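Local coordinates for protein putative TIM-barrel metal-dependent hydrolase (Mycobacterium avium subsp. paratuberculosis S397, PDB 4DZI) that is probably a metal-dependent hydrolase of the amidohydrolase superfamily, with two cadmium ions bound at a bimetal site in a TIM-barrel fold, at residues F31-L39 with W46-N54; D265-I276 with N294-R305. One frame throughout, in Å; residues are numbered along the deposited sequence. Where two conformers were deposited one is given.

Interaction 1: F31-L39 with W46-N54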
# COMPACT_ATOMS: atom_id res chain seq x y z
N PHE C 31 18.13 -27.06 16.74
CA PHE C 31 17.96 -25.68 16.26
C PHE C 31 18.60 -24.62 17.15
O PHE C 31 18.27 -23.43 17.08
CB PHE C 31 16.47 -25.41 16.08
CG PHE C 31 15.83 -26.38 15.13
CD1 PHE C 31 15.98 -26.23 13.76
CD2 PHE C 31 15.14 -27.48 15.59
CE1 PHE C 31 15.42 -27.13 12.87
CE2 PHE C 31 14.58 -28.39 14.71
CZ PHE C 31 14.72 -28.22 13.34
N LYS C 32 19.58 -25.02 17.94
CA LYS C 32 20.14 -24.13 18.94
C LYS C 32 20.82 -22.92 18.27
O LYS C 32 20.85 -21.85 18.85
CB LYS C 32 21.14 -24.92 19.81
CG LYS C 32 21.85 -24.14 20.90
CD LYS C 32 22.96 -25.04 21.45
CE LYS C 32 23.35 -24.70 22.88
NZ LYS C 32 23.69 -23.26 23.04
N ARG C 33 21.34 -23.11 17.07
CA ARG C 33 21.95 -21.99 16.34
C ARG C 33 21.02 -21.50 15.25
O ARG C 33 20.99 -20.31 14.94
CB ARG C 33 23.29 -22.42 15.72
CG ARG C 33 24.25 -23.07 16.72
CD ARG C 33 24.46 -22.25 17.99
NE ARG C 33 25.39 -23.02 18.84
CZ ARG C 33 25.87 -22.64 20.02
NH1 ARG C 33 25.56 -21.46 20.56
NH2 ARG C 33 26.70 -23.45 20.66
N ARG C 34 20.27 -22.42 14.66
CA ARG C 34 19.34 -22.05 13.61
C ARG C 34 18.21 -21.12 14.06
O ARG C 34 17.69 -20.33 13.27
CB ARG C 34 18.78 -23.25 12.88
CG ARG C 34 19.80 -23.87 11.93
CD ARG C 34 19.41 -25.29 11.55
NE ARG C 34 18.25 -25.32 10.69
CZ ARG C 34 17.78 -26.43 10.12
NH1 ARG C 34 18.39 -27.60 10.32
NH2 ARG C 34 16.71 -26.39 9.36
N GLY C 35 17.83 -21.26 15.33
CA GLY C 35 16.75 -20.47 15.93
C GLY C 35 17.26 -19.20 16.57
O GLY C 35 18.22 -18.59 16.11
N VAL C 36 16.65 -18.84 17.69
CA VAL C 36 17.03 -17.69 18.44
C VAL C 36 18.15 -17.99 19.44
O VAL C 36 18.06 -18.97 20.19
CB VAL C 36 15.81 -17.17 19.25
CG1 VAL C 36 16.21 -15.98 20.11
CG2 VAL C 36 14.65 -16.85 18.32
N GLN C 37 19.18 -17.14 19.45
CA GLN C 37 20.20 -17.12 20.51
C GLN C 37 20.31 -15.72 21.05
O GLN C 37 20.18 -14.74 20.31
CB GLN C 37 21.60 -17.45 19.99
CG GLN C 37 21.76 -18.74 19.24
CD GLN C 37 23.23 -18.89 18.81
OE1 GLN C 37 24.10 -19.19 19.63
NE2 GLN C 37 23.50 -18.65 17.54
N MET C 38 20.62 -15.63 22.34
CA MET C 38 20.90 -14.35 22.96
C MET C 38 22.40 -14.28 23.23
O MET C 38 22.94 -15.05 24.02
CB MET C 38 20.07 -14.24 24.25
CG MET C 38 18.57 -14.22 23.96
SD MET C 38 18.06 -12.75 23.01
CE MET C 38 16.28 -13.02 22.94
N LEU C 39 23.09 -13.40 22.51
CA LEU C 39 24.53 -13.30 22.70
C LEU C 39 24.89 -11.95 23.31
O LEU C 39 24.22 -10.95 23.07
CB LEU C 39 25.25 -13.50 21.34
CG LEU C 39 24.94 -14.80 20.60
CD1 LEU C 39 25.74 -14.86 19.29
CD2 LEU C 39 25.27 -15.97 21.49
N TRP C 46 22.06 -9.27 22.54
CA TRP C 46 21.55 -9.20 21.17
C TRP C 46 20.85 -10.48 20.82
O TRP C 46 21.34 -11.58 21.14
CB TRP C 46 22.69 -8.98 20.17
CG TRP C 46 23.48 -7.74 20.44
CD1 TRP C 46 24.60 -7.61 21.26
CD2 TRP C 46 23.22 -6.40 19.93
NE1 TRP C 46 25.05 -6.31 21.27
CE2 TRP C 46 24.26 -5.54 20.49
CE3 TRP C 46 22.27 -5.86 19.07
CZ2 TRP C 46 24.32 -4.19 20.20
CZ3 TRP C 46 22.35 -4.50 18.78
CH2 TRP C 46 23.35 -3.68 19.33
N ALA C 47 19.70 -10.36 20.18
CA ALA C 47 19.02 -11.55 19.68
C ALA C 47 19.65 -11.89 18.34
O ALA C 47 19.66 -11.07 17.43
CB ALA C 47 17.53 -11.26 19.48
N VAL C 48 20.16 -13.11 18.23
CA VAL C 48 20.84 -13.55 17.03
C VAL C 48 20.02 -14.73 16.54
O VAL C 48 19.96 -15.79 17.20
CB VAL C 48 22.31 -13.91 17.32
CG1 VAL C 48 23.00 -14.41 16.06
CG2 VAL C 48 23.04 -12.70 17.89
N ILE C 49 19.39 -14.54 15.39
CA ILE C 49 18.37 -15.46 14.88
C ILE C 49 18.84 -16.03 13.55
O ILE C 49 19.10 -15.26 12.61
CB ILE C 49 17.01 -14.75 14.71
CG1 ILE C 49 16.66 -13.99 16.01
CG2 ILE C 49 15.93 -15.78 14.32
CD1 ILE C 49 15.34 -13.22 15.97
N GLY C 50 18.98 -17.35 13.50
CA GLY C 50 19.61 -18.02 12.34
C GLY C 50 20.97 -17.38 11.99
O GLY C 50 21.25 -17.13 10.82
N ASP C 51 21.77 -17.10 13.01
CA ASP C 51 23.13 -16.56 12.85
C ASP C 51 23.18 -15.11 12.40
O ASP C 51 24.24 -14.61 12.05
CB ASP C 51 23.96 -17.43 11.89
CG ASP C 51 24.68 -18.58 12.60
OD1 ASP C 51 24.57 -18.71 13.84
OD2 ASP C 51 25.38 -19.35 11.90
N ARG C 52 22.06 -14.40 12.46
CA ARG C 52 22.03 -13.00 12.06
C ARG C 52 21.46 -12.13 13.17
O ARG C 52 20.40 -12.41 13.70
CB ARG C 52 21.20 -12.85 10.79
CG ARG C 52 21.03 -11.42 10.33
CD ARG C 52 20.17 -11.40 9.07
NE ARG C 52 20.17 -10.10 8.41
CZ ARG C 52 19.31 -9.75 7.45
NH1 ARG C 52 18.36 -10.60 7.06
NH2 ARG C 52 19.39 -8.56 6.89
N VAL C 53 22.17 -11.06 13.53
CA VAL C 53 21.69 -10.19 14.58
C VAL C 53 20.38 -9.58 14.13
O VAL C 53 20.27 -9.10 13.01
CB VAL C 53 22.70 -9.08 14.89
CG1 VAL C 53 22.16 -8.17 15.98
CG2 VAL C 53 24.03 -9.73 15.33
N ASN C 54 19.38 -9.60 15.02
CA ASN C 54 18.06 -9.08 14.67
C ASN C 54 17.82 -7.79 15.43
O ASN C 54 18.29 -7.65 16.53
CB ASN C 54 17.01 -10.12 15.07
CG ASN C 54 15.60 -9.69 14.73
OD1 ASN C 54 14.88 -9.22 15.59
ND2 ASN C 54 15.20 -9.88 13.48
O HOH W 1 21.31 -17.84 15.82
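A beta hairpin joins residues 31-39 to 46-54, with Val36 to Leu39 running antiparallel to Trp46 to Ile49. Two hydrogen-bonded pairs hold the strands. Gln37 N gives its hydrogen to Val48 O at 2.7 Å, and Val48 N returns one to Gln37 O at 2.6 Å. Leu39 and Trp46 make the second pair, with Leu39 O accepting from Trp46 N at 2.8 Å. Past the strand end, Gly50 N still reaches Gly35 O at 3.0 Å. Gly50 lies in the type I' turn from Ile49 to Arg52, and its positive phi of 51° suits glycine.

On one face Val36 and Ile49 stand side by side and point the same way. Met38 bends at chi2 (-64°), which lays Met38 SD against Ala47 CB at 3.9 Å. This face turns inward: Phe23 and Val128 meet Val36, and Phe124 meets Met38 and Ala47.

On the other face Leu39 crosses Val48 at about a right angle, and Leu39 CD1 touches Val48 CG2 at 3.7 Å. Gln37 lies on this face too, its chain extended beyond CG. The oxygen and the nitrogen of its amide have different partners. Gln37 OE1 accepts from Arg33 NH1 at 2.9 Å, with the donor above the carbonyl plane but the oxygen in the guanidinium plane. NE2 donates to a water, which also accepts from Asp51 N and lies near Arg33 O and Val48 O.

The guanidinium of Arg34 forms salt bridges with Asp135 and Glu137. The hairpin thus has an apolar face packed on the rest of the chain and a mixed face, where Leu39 and Val48 adjoin a polar network. There Arg33 steadies the Gln37 amide, and the water joins that amide to Asp51 N of the turn.

Interaction 2: D265-I276 with N294-R305. With SO4 (sulfate ion), chain J.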
# COMPACT_ATOMS: atom_id res chain seq x y z
N ASP C 265 -0.20 0.80 7.34
CA ASP C 265 -1.07 -0.35 7.60
C ASP C 265 -1.20 -1.30 6.39
O ASP C 265 -2.21 -2.02 6.24
CB ASP C 265 -2.44 0.15 8.08
CG ASP C 265 -3.15 0.98 7.03
OD1 ASP C 265 -2.51 1.27 5.97
OD2 ASP C 265 -4.34 1.34 7.25
N ARG C 266 -0.17 -1.35 5.54
CA ARG C 266 -0.30 -2.15 4.34
C ARG C 266 -0.32 -3.64 4.63
O ARG C 266 -0.98 -4.42 3.93
CB ARG C 266 0.85 -1.85 3.36
CG ARG C 266 0.67 -0.46 2.83
CD ARG C 266 1.67 -0.11 1.73
NE ARG C 266 1.17 1.04 0.98
CZ ARG C 266 1.86 1.67 0.03
NH1 ARG C 266 3.08 1.24 -0.27
NH2 ARG C 266 1.34 2.70 -0.62
N ALA C 267 0.36 -4.06 5.68
CA ALA C 267 0.37 -5.51 5.95
C ALA C 267 -1.01 -6.06 6.26
O ALA C 267 -1.38 -7.11 5.74
CB ALA C 267 1.39 -5.86 7.05
N ILE C 268 -1.77 -5.36 7.10
CA ILE C 268 -3.10 -5.88 7.47
C ILE C 268 -4.07 -5.80 6.28
O ILE C 268 -4.84 -6.71 6.04
CB ILE C 268 -3.66 -5.19 8.72
CG1 ILE C 268 -4.91 -5.93 9.23
CG2 ILE C 268 -4.01 -3.73 8.49
CD1 ILE C 268 -4.70 -7.40 9.56
N HIS C 269 -3.95 -4.75 5.48
CA HIS C 269 -4.79 -4.67 4.30
C HIS C 269 -4.55 -5.87 3.39
O HIS C 269 -5.51 -6.53 2.93
CB HIS C 269 -4.42 -3.40 3.53
CG HIS C 269 -5.12 -3.28 2.20
ND1 HIS C 269 -4.69 -3.91 1.09
CD2 HIS C 269 -6.27 -2.58 1.84
CE1 HIS C 269 -5.54 -3.63 0.06
NE2 HIS C 269 -6.49 -2.81 0.52
N ASP C 270 -3.26 -6.12 3.09
CA ASP C 270 -2.89 -7.18 2.17
C ASP C 270 -3.20 -8.57 2.74
O ASP C 270 -3.62 -9.48 2.03
CB ASP C 270 -1.43 -7.05 1.76
CG ASP C 270 -1.14 -5.74 1.05
OD1 ASP C 270 -2.12 -4.97 0.78
OD2 ASP C 270 0.05 -5.46 0.77
N THR C 271 -3.04 -8.73 4.06
CA THR C 271 -3.40 -9.97 4.73
C THR C 271 -4.90 -10.26 4.56
O THR C 271 -5.29 -11.41 4.24
CB THR C 271 -3.07 -9.83 6.25
OG1 THR C 271 -1.65 -9.84 6.39
CG2 THR C 271 -3.66 -11.00 7.11
N MET C 272 -5.74 -9.28 4.84
CA MET C 272 -7.17 -9.49 4.75
C MET C 272 -7.57 -9.68 3.29
O MET C 272 -8.42 -10.50 3.01
CB MET C 272 -7.94 -8.36 5.41
CG MET C 272 -7.78 -8.30 6.93
SD MET C 272 -8.46 -9.83 7.62
CE MET C 272 -8.11 -9.58 9.36
N ALA C 273 -6.90 -8.98 2.37
CA ALA C 273 -7.13 -9.25 0.94
C ALA C 273 -6.81 -10.69 0.59
O ALA C 273 -7.56 -11.36 -0.15
CB ALA C 273 -6.33 -8.29 0.07
N SER C 274 -5.64 -11.17 1.03
CA SER C 274 -5.24 -12.53 0.76
C SER C 274 -6.27 -13.51 1.28
O SER C 274 -6.68 -14.44 0.57
CB SER C 274 -3.87 -12.78 1.40
OG SER C 274 -3.53 -14.15 1.32
N MET C 275 -6.69 -13.33 2.53
CA MET C 275 -7.69 -14.22 3.13
C MET C 275 -8.98 -14.22 2.34
O MET C 275 -9.55 -15.29 2.05
CB MET C 275 -7.99 -13.80 4.58
CG MET C 275 -6.79 -14.01 5.50
SD MET C 275 -6.48 -15.73 5.98
CE MET C 275 -7.89 -16.05 7.02
N ILE C 276 -9.48 -13.03 2.04
CA ILE C 276 -10.79 -12.91 1.43
C ILE C 276 -10.78 -13.29 -0.03
O ILE C 276 -11.58 -14.15 -0.46
CB ILE C 276 -11.39 -11.50 1.58
CG1 ILE C 276 -11.65 -11.20 3.07
CG2 ILE C 276 -12.72 -11.41 0.83
CD1 ILE C 276 -11.89 -9.74 3.39
N ASN C 294 -3.62 -3.05 14.36
CA ASN C 294 -3.33 -2.67 12.98
C ASN C 294 -4.11 -1.43 12.53
O ASN C 294 -4.00 -1.03 11.34
CB ASN C 294 -3.69 -3.85 12.09
CG ASN C 294 -2.94 -5.11 12.48
OD1 ASN C 294 -1.73 -5.08 12.65
ND2 ASN C 294 -3.67 -6.22 12.66
N GLY C 295 -4.90 -0.83 13.43
CA GLY C 295 -5.83 0.29 13.10
C GLY C 295 -7.08 -0.27 12.40
O GLY C 295 -7.18 -1.45 12.17
N SER C 296 -7.98 0.63 11.99
CA SER C 296 -9.15 0.22 11.24
C SER C 296 -9.22 1.03 9.97
O SER C 296 -10.11 0.81 9.17
CB SER C 296 -10.45 0.44 12.06
OG SER C 296 -10.69 1.82 12.35
N TYR C 297 -8.26 1.92 9.75
CA TYR C 297 -8.31 2.73 8.52
C TYR C 297 -8.20 1.88 7.27
O TYR C 297 -8.64 2.30 6.19
CB TYR C 297 -7.13 3.67 8.54
CG TYR C 297 -7.13 4.79 7.54
CD1 TYR C 297 -8.11 5.73 7.54
CD2 TYR C 297 -6.08 4.91 6.63
CE1 TYR C 297 -8.09 6.79 6.65
CE2 TYR C 297 -6.04 5.96 5.74
CZ TYR C 297 -7.05 6.90 5.75
OH TYR C 297 -6.99 7.96 4.88
N PHE C 298 -7.60 0.71 7.36
CA PHE C 298 -7.49 -0.15 6.20
C PHE C 298 -8.83 -0.58 5.58
O PHE C 298 -8.92 -0.90 4.38
CB PHE C 298 -6.65 -1.42 6.48
CG PHE C 298 -7.37 -2.48 7.29
CD1 PHE C 298 -8.09 -3.49 6.65
CD2 PHE C 298 -7.26 -2.50 8.67
CE1 PHE C 298 -8.76 -4.48 7.37
CE2 PHE C 298 -7.91 -3.50 9.39
CZ PHE C 298 -8.65 -4.49 8.74
N VAL C 299 -9.89 -0.61 6.38
CA VAL C 299 -11.16 -1.19 5.95
C VAL C 299 -11.73 -0.51 4.72
O VAL C 299 -12.19 -1.15 3.79
CB VAL C 299 -12.19 -1.11 7.09
CG1 VAL C 299 -13.52 -1.71 6.66
CG2 VAL C 299 -11.66 -1.83 8.31
N HIS C 300 -11.73 0.80 4.73
CA HIS C 300 -12.44 1.44 3.64
C HIS C 300 -11.75 1.25 2.30
O HIS C 300 -12.43 1.08 1.31
CB HIS C 300 -12.78 2.88 3.93
CG HIS C 300 -11.61 3.79 3.81
ND1 HIS C 300 -10.63 3.81 4.74
CD2 HIS C 300 -11.28 4.74 2.86
CE1 HIS C 300 -9.69 4.71 4.38
NE2 HIS C 300 -10.09 5.29 3.23
N ARG C 301 -10.42 1.26 2.26
CA ARG C 301 -9.73 0.99 0.98
C ARG C 301 -9.93 -0.44 0.57
O ARG C 301 -10.07 -0.74 -0.61
CB ARG C 301 -8.21 1.28 1.05
CG ARG C 301 -7.86 2.71 1.43
CD ARG C 301 -7.14 2.76 2.78
NE ARG C 301 -5.92 1.95 2.72
CZ ARG C 301 -5.17 1.67 3.79
NH1 ARG C 301 -5.54 2.17 4.96
NH2 ARG C 301 -4.08 0.89 3.68
N LEU C 302 -9.88 -1.34 1.54
CA LEU C 302 -10.04 -2.75 1.24
C LEU C 302 -11.44 -2.98 0.63
O LEU C 302 -11.56 -3.70 -0.37
CB LEU C 302 -9.81 -3.59 2.51
CG LEU C 302 -10.00 -5.10 2.32
CD1 LEU C 302 -8.94 -5.71 1.41
CD2 LEU C 302 -9.93 -5.80 3.70
N ILE C 303 -12.47 -2.38 1.22
CA ILE C 303 -13.84 -2.52 0.72
C ILE C 303 -13.94 -2.01 -0.73
O ILE C 303 -14.46 -2.72 -1.60
CB ILE C 303 -14.88 -1.83 1.66
CG1 ILE C 303 -15.10 -2.69 2.91
CG2 ILE C 303 -16.23 -1.64 0.94
CD1 ILE C 303 -15.85 -1.96 4.00
N LYS C 304 -13.36 -0.85 -1.01
CA LYS C 304 -13.38 -0.29 -2.38
C LYS C 304 -12.74 -1.25 -3.35
O LYS C 304 -13.29 -1.55 -4.41
CB LYS C 304 -12.64 1.05 -2.43
CG LYS C 304 -12.68 1.69 -3.81
CD LYS C 304 -12.42 3.19 -3.72
CE LYS C 304 -12.48 3.88 -5.08
NZ LYS C 304 -11.15 3.86 -5.75
N ARG C 305 -11.56 -1.75 -3.00
CA ARG C 305 -10.83 -2.66 -3.89
C ARG C 305 -11.50 -4.02 -4.02
O ARG C 305 -11.45 -4.63 -5.09
CB ARG C 305 -9.40 -2.79 -3.37
CG ARG C 305 -8.61 -1.49 -3.48
CD ARG C 305 -7.31 -1.53 -2.67
NE ARG C 305 -6.54 -0.30 -2.90
CZ ARG C 305 -5.57 0.14 -2.09
NH1 ARG C 305 -4.90 1.25 -2.39
NH2 ARG C 305 -5.28 -0.51 -0.97
S SO4 J . -2.58 1.64 0.57
O1 SO4 J . -2.50 1.19 -0.80
O2 SO4 J . -3.66 2.62 0.88
O3 SO4 J . -3.03 0.39 1.25
O4 SO4 J . -1.39 1.96 1.34
O HOH W 2 -5.46 0.53 9.50
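Asp265 and Arg301 approach from opposite directions and form a salt bridge with two hydrogen bonds, the arginine gripping end-on. Arg301 NH1 meets the syn lone pair of Asp265 OD2 at 2.7 Å. Arg301 NH2 reaches Asp265 OD1 at 2.8 Å from above the carboxylate plane. The carboxylate and guanidinium planes are 38° apart. Arg301 gets there by bending at chi2 and chi3.

The His269 side chain is a knob in a hole made by Phe298, Arg301, Leu302 and Arg305. Leu302 CD1 lies over one face of its ring. Arg305 NH2 is over the opposite face, with the ring and guanidinium planes almost perpendicular (87°). ND1 donates to Asp270 OD1.

Ile268 places CG1 over one face of the Phe298 ring, while Ile268 CG2 touches Phe298 CD2 at 3.5 Å.

A sulfate, probably from the crystallisation liquor, accepts from Arg266 NE, Arg301 NH2 and Arg305 NH1. Arg266 and Arg305 of the second subunit bind it too. Arg305 also forms salt bridges to Asp264 and Asp265 of the second subunit. The two helices run the same general way, their axes 38° apart. They pair an apolar seam with a charged patch at the dimer interface, where the anion probably offsets the gathered arginine charge.

Interaction 1 and interaction 2 belong to different parts of one amidohydrolase chain. Their centres are about 32 Å apart, and their nearest atoms are about 16 Å apart, so they do not touch. The hairpin of interaction 1 is peripheral, its centre about 23 Å from the centre of the chain, and no other subunit of the assembly touches it. Interaction 2 is buried, its centre about 15 Å from that of the chain, and faces the second subunit. It comes close to the metals: the Asn294 side chain is about 8 Å from a cadmium ion. Asn294 follows Glu293, a ligand of both ions, so the segment 294-305 leads directly from the bimetal site to the dimer interface.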